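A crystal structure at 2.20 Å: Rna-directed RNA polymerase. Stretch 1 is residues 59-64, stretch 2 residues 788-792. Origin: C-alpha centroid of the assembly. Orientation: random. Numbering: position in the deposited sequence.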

ATOM      1  N   ILE B  59      12.012 -12.137  20.681  1.00 62.51           N
ATOM      2  CA  ILE B  59      10.715 -12.239  21.365  1.00 62.65           C
ATOM      3  C   ILE B  59      10.733 -11.196  22.481  1.00 68.89           C
ATOM      4  O   ILE B  59      11.650 -11.203  23.303  1.00 70.75           O
ATOM      5  CB  ILE B  59      10.416 -13.672  21.906  1.00 66.41           C
ATOM      6  CG1 ILE B  59      10.492 -14.733  20.784  1.00 65.70           C
ATOM      7  CG2 ILE B  59       9.050 -13.724  22.634  1.00 67.25           C
ATOM      8  CD1 ILE B  59      10.592 -16.203  21.267  1.00 72.80           C
ATOM      9  N   LEU B  60       9.756 -10.286  22.505  1.00 65.26           N
ATOM     10  CA  LEU B  60       9.730  -9.254  23.552  1.00 66.13           C
ATOM     11  C   LEU B  60       9.172  -9.788  24.857  1.00 68.11           C
ATOM     12  O   LEU B  60       8.402 -10.749  24.837  1.00 67.34           O
ATOM     13  CB  LEU B  60       8.871  -8.042  23.121  1.00 65.83           C
ATOM     14  CG  LEU B  60       9.209  -7.273  21.831  1.00 70.16           C
ATOM     15  CD1 LEU B  60       8.481  -5.947  21.832  1.00 70.54           C
ATOM     16  CD2 LEU B  60      10.707  -6.979  21.711  1.00 73.29           C
ATOM     17  N   ARG B  61       9.519  -9.133  25.990  1.00 64.57           N
ATOM     18  CA  ARG B  61       8.895  -9.417  27.286  1.00 66.20           C
ATOM     19  C   ARG B  61       7.443  -8.912  27.136  1.00 68.35           C
ATOM     20  O   ARG B  61       7.256  -7.783  26.651  1.00 65.88           O
ATOM     21  CB  ARG B  61       9.660  -8.756  28.450  1.00 68.12           C
ATOM     22  N   PRO B  62       6.407  -9.769  27.317  1.00 65.30           N
ATOM     23  CA  PRO B  62       5.042  -9.333  26.968  1.00 64.04           C
ATOM     24  C   PRO B  62       4.523  -8.196  27.836  1.00 68.77           C
ATOM     25  O   PRO B  62       4.712  -8.182  29.060  1.00 70.71           O
ATOM     26  CB  PRO B  62       4.195 -10.603  27.123  1.00 66.31           C
ATOM     27  CG  PRO B  62       4.979 -11.485  28.031  1.00 72.66           C
ATOM     28  CD  PRO B  62       6.424 -11.167  27.793  1.00 67.88           C
ATOM     29  N   ARG B  63       3.879  -7.229  27.173  1.00 62.55           N
ATOM     30  CA  ARG B  63       3.275  -6.083  27.829  1.00 62.37           C
ATOM     31  C   ARG B  63       1.770  -6.322  27.942  1.00 67.26           C
ATOM     32  O   ARG B  63       1.189  -7.023  27.108  1.00 66.56           O
ATOM     33  CB  ARG B  63       3.605  -4.787  27.091  1.00 57.75           C
ATOM     34  CG  ARG B  63       5.098  -4.496  27.022  1.00 60.61           C
ATOM     35  CD  ARG B  63       5.503  -3.928  25.674  1.00 61.92           C
ATOM     36  NE  ARG B  63       5.117  -4.806  24.570  1.00 58.65           N
ATOM     37  CZ  ARG B  63       5.321  -4.538  23.284  1.00 72.16           C
ATOM     38  NH1 ARG B  63       5.915  -3.409  22.917  1.00 52.88           N
ATOM     39  NH2 ARG B  63       4.921  -5.394  22.355  1.00 62.65           N
ATOM     40  N   ALA B  64       1.153  -5.779  28.995  1.00 64.99           N
ATOM     41  CA  ALA B  64      -0.267  -5.973  29.285  1.00 65.56           C
ATOM     42  C   ALA B  64      -1.098  -4.708  29.003  1.00 67.83           C
ATOM     43  O   ALA B  64      -0.578  -3.596  29.043  1.00 67.20           O
ATOM     44  CB  ALA B  64      -0.437  -6.407  30.738  1.00 68.77           C
TER
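Stretch 2, residues 788-792: ALETI

This is a small, mostly apolar contact between an irregular segment and the end of a helix and the loop that follows it, pinned by a single hydrogen bond from an arginine to a main-chain carbonyl. The two stretches lie more than 700 residues apart in one chain and bury 276 Å² between them, both sides summed. Stretch 1 is extended, with no regular helix or strand. Stretch 2 finishes a helix at Ala788 and Leu789; Glu790 is the first residue to leave helical phi/psi, and the chain then opens out through Thr791, whose N keeps a weak bond to Ala788 O at 3.3 Å. The touching parts run 79° apart, nearly perpendicular, so the backbones cross rather than pair, and side chains make the approach.

The register has two ends. Leu60 faces Glu790, their CA atoms 7.4 Å apart; Leu60 points toward the other stretch and sets CD1 3.7 Å from Glu790 CG, using the aliphatic part of an acidic residue as packing surface. At the other end the CA atoms of Arg63 and Ile792 come within 6.5 Å. Ile792 leaves its backbone sideways, but its end turns in: CD1 lies 3.4 Å from Arg61 O, 3.3 Å from Pro62 O and 3.6 Å from Arg63 CG. Its high B factors advise caution about this detail.

Arg63 joins the two ends. Buried, it also starts sideways, then reaches across so that NH1 donates to Leu789 O at 3.0 Å, with an N-H...O angle of 163°. The carbonyl lies at the guanidinium edge, near its plane, where an N-H can point straight at it. NE and NH2 are bonded elsewhere in the structure. The rule to read here is economical: one long side chain packs its CG against an isoleucine and gives one nitrogen of its guanidinium, NH1, to the carbonyl of the last helical residue.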

ATOM      1  N   ALA B 788      10.883   3.174  25.116  1.00 66.19           N
ATOM      2  CA  ALA B 788       9.674   3.374  25.910  1.00 67.33           C
ATOM      3  C   ALA B 788       8.577   2.377  25.514  1.00 71.54           C
ATOM      4  O   ALA B 788       7.866   1.885  26.395  1.00 73.71           O
ATOM      5  CB  ALA B 788       9.175   4.801  25.746  1.00 67.95           C
ATOM      6  N   LEU B 789       8.450   2.062  24.205  1.00 64.76           N
ATOM      7  CA  LEU B 789       7.447   1.099  23.726  1.00 62.71           C
ATOM      8  C   LEU B 789       7.717  -0.301  24.270  1.00 67.48           C
ATOM      9  O   LEU B 789       6.758  -1.024  24.569  1.00 66.93           O
ATOM     10  CB  LEU B 789       7.397   1.052  22.191  1.00 59.93           C
ATOM     11  CG  LEU B 789       6.758   2.245  21.501  1.00 62.67           C
ATOM     12  CD1 LEU B 789       7.097   2.268  20.021  1.00 60.21           C
ATOM     13  CD2 LEU B 789       5.249   2.326  21.779  1.00 63.50           C
ATOM     14  N   GLU B 790       9.016  -0.657  24.430  1.00 65.70           N
ATOM     15  CA  GLU B 790       9.511  -1.951  24.906  1.00 68.30           C
ATOM     16  C   GLU B 790       9.888  -1.956  26.403  1.00 80.63           C
ATOM     17  O   GLU B 790      10.679  -2.805  26.844  1.00 81.54           O
ATOM     18  CB  GLU B 790      10.725  -2.382  24.073  1.00 68.72           C
ATOM     19  CG  GLU B 790      10.363  -2.823  22.666  1.00 72.86           C
ATOM     20  CD  GLU B 790      11.457  -2.706  21.622  1.00 91.46           C
ATOM     21  OE1 GLU B 790      12.640  -2.960  21.948  1.00 78.09           O
ATOM     22  OE2 GLU B 790      11.116  -2.397  20.458  1.00 99.81           O
ATOM     23  N   THR B 791       9.327  -1.009  27.179  1.00 82.11           N
ATOM     24  CA  THR B 791       9.538  -0.912  28.633  1.00 85.54           C
ATOM     25  C   THR B 791       8.478  -1.773  29.364  1.00 92.54           C
ATOM     26  O   THR B 791       7.309  -1.777  28.958  1.00 91.73           O
ATOM     27  CB  THR B 791       9.495   0.575  29.072  1.00 97.20           C
ATOM     28  OG1 THR B 791      10.622   1.246  28.516  1.00 99.24           O
ATOM     29  CG2 THR B 791       9.534   0.761  30.583  1.00 98.44           C
ATOM     30  N   ILE B 792       8.896  -2.472  30.451  1.00 91.71           N
ATOM     31  CA  ILE B 792       8.054  -3.319  31.313  1.00125.09           C
ATOM     32  C   ILE B 792       7.916  -2.673  32.705  1.00146.09           C
ATOM     33  O   ILE B 792       8.610  -1.706  33.024  1.00105.20           O
ATOM     34  CB  ILE B 792       8.634  -4.765  31.405  1.00128.80           C
ATOM     35  CG1 ILE B 792       8.585  -5.508  30.036  1.00126.87           C
ATOM     36  CG2 ILE B 792       8.007  -5.593  32.552  1.00132.00           C
ATOM     37  CD1 ILE B 792       7.223  -6.028  29.556  1.00129.64           C
TER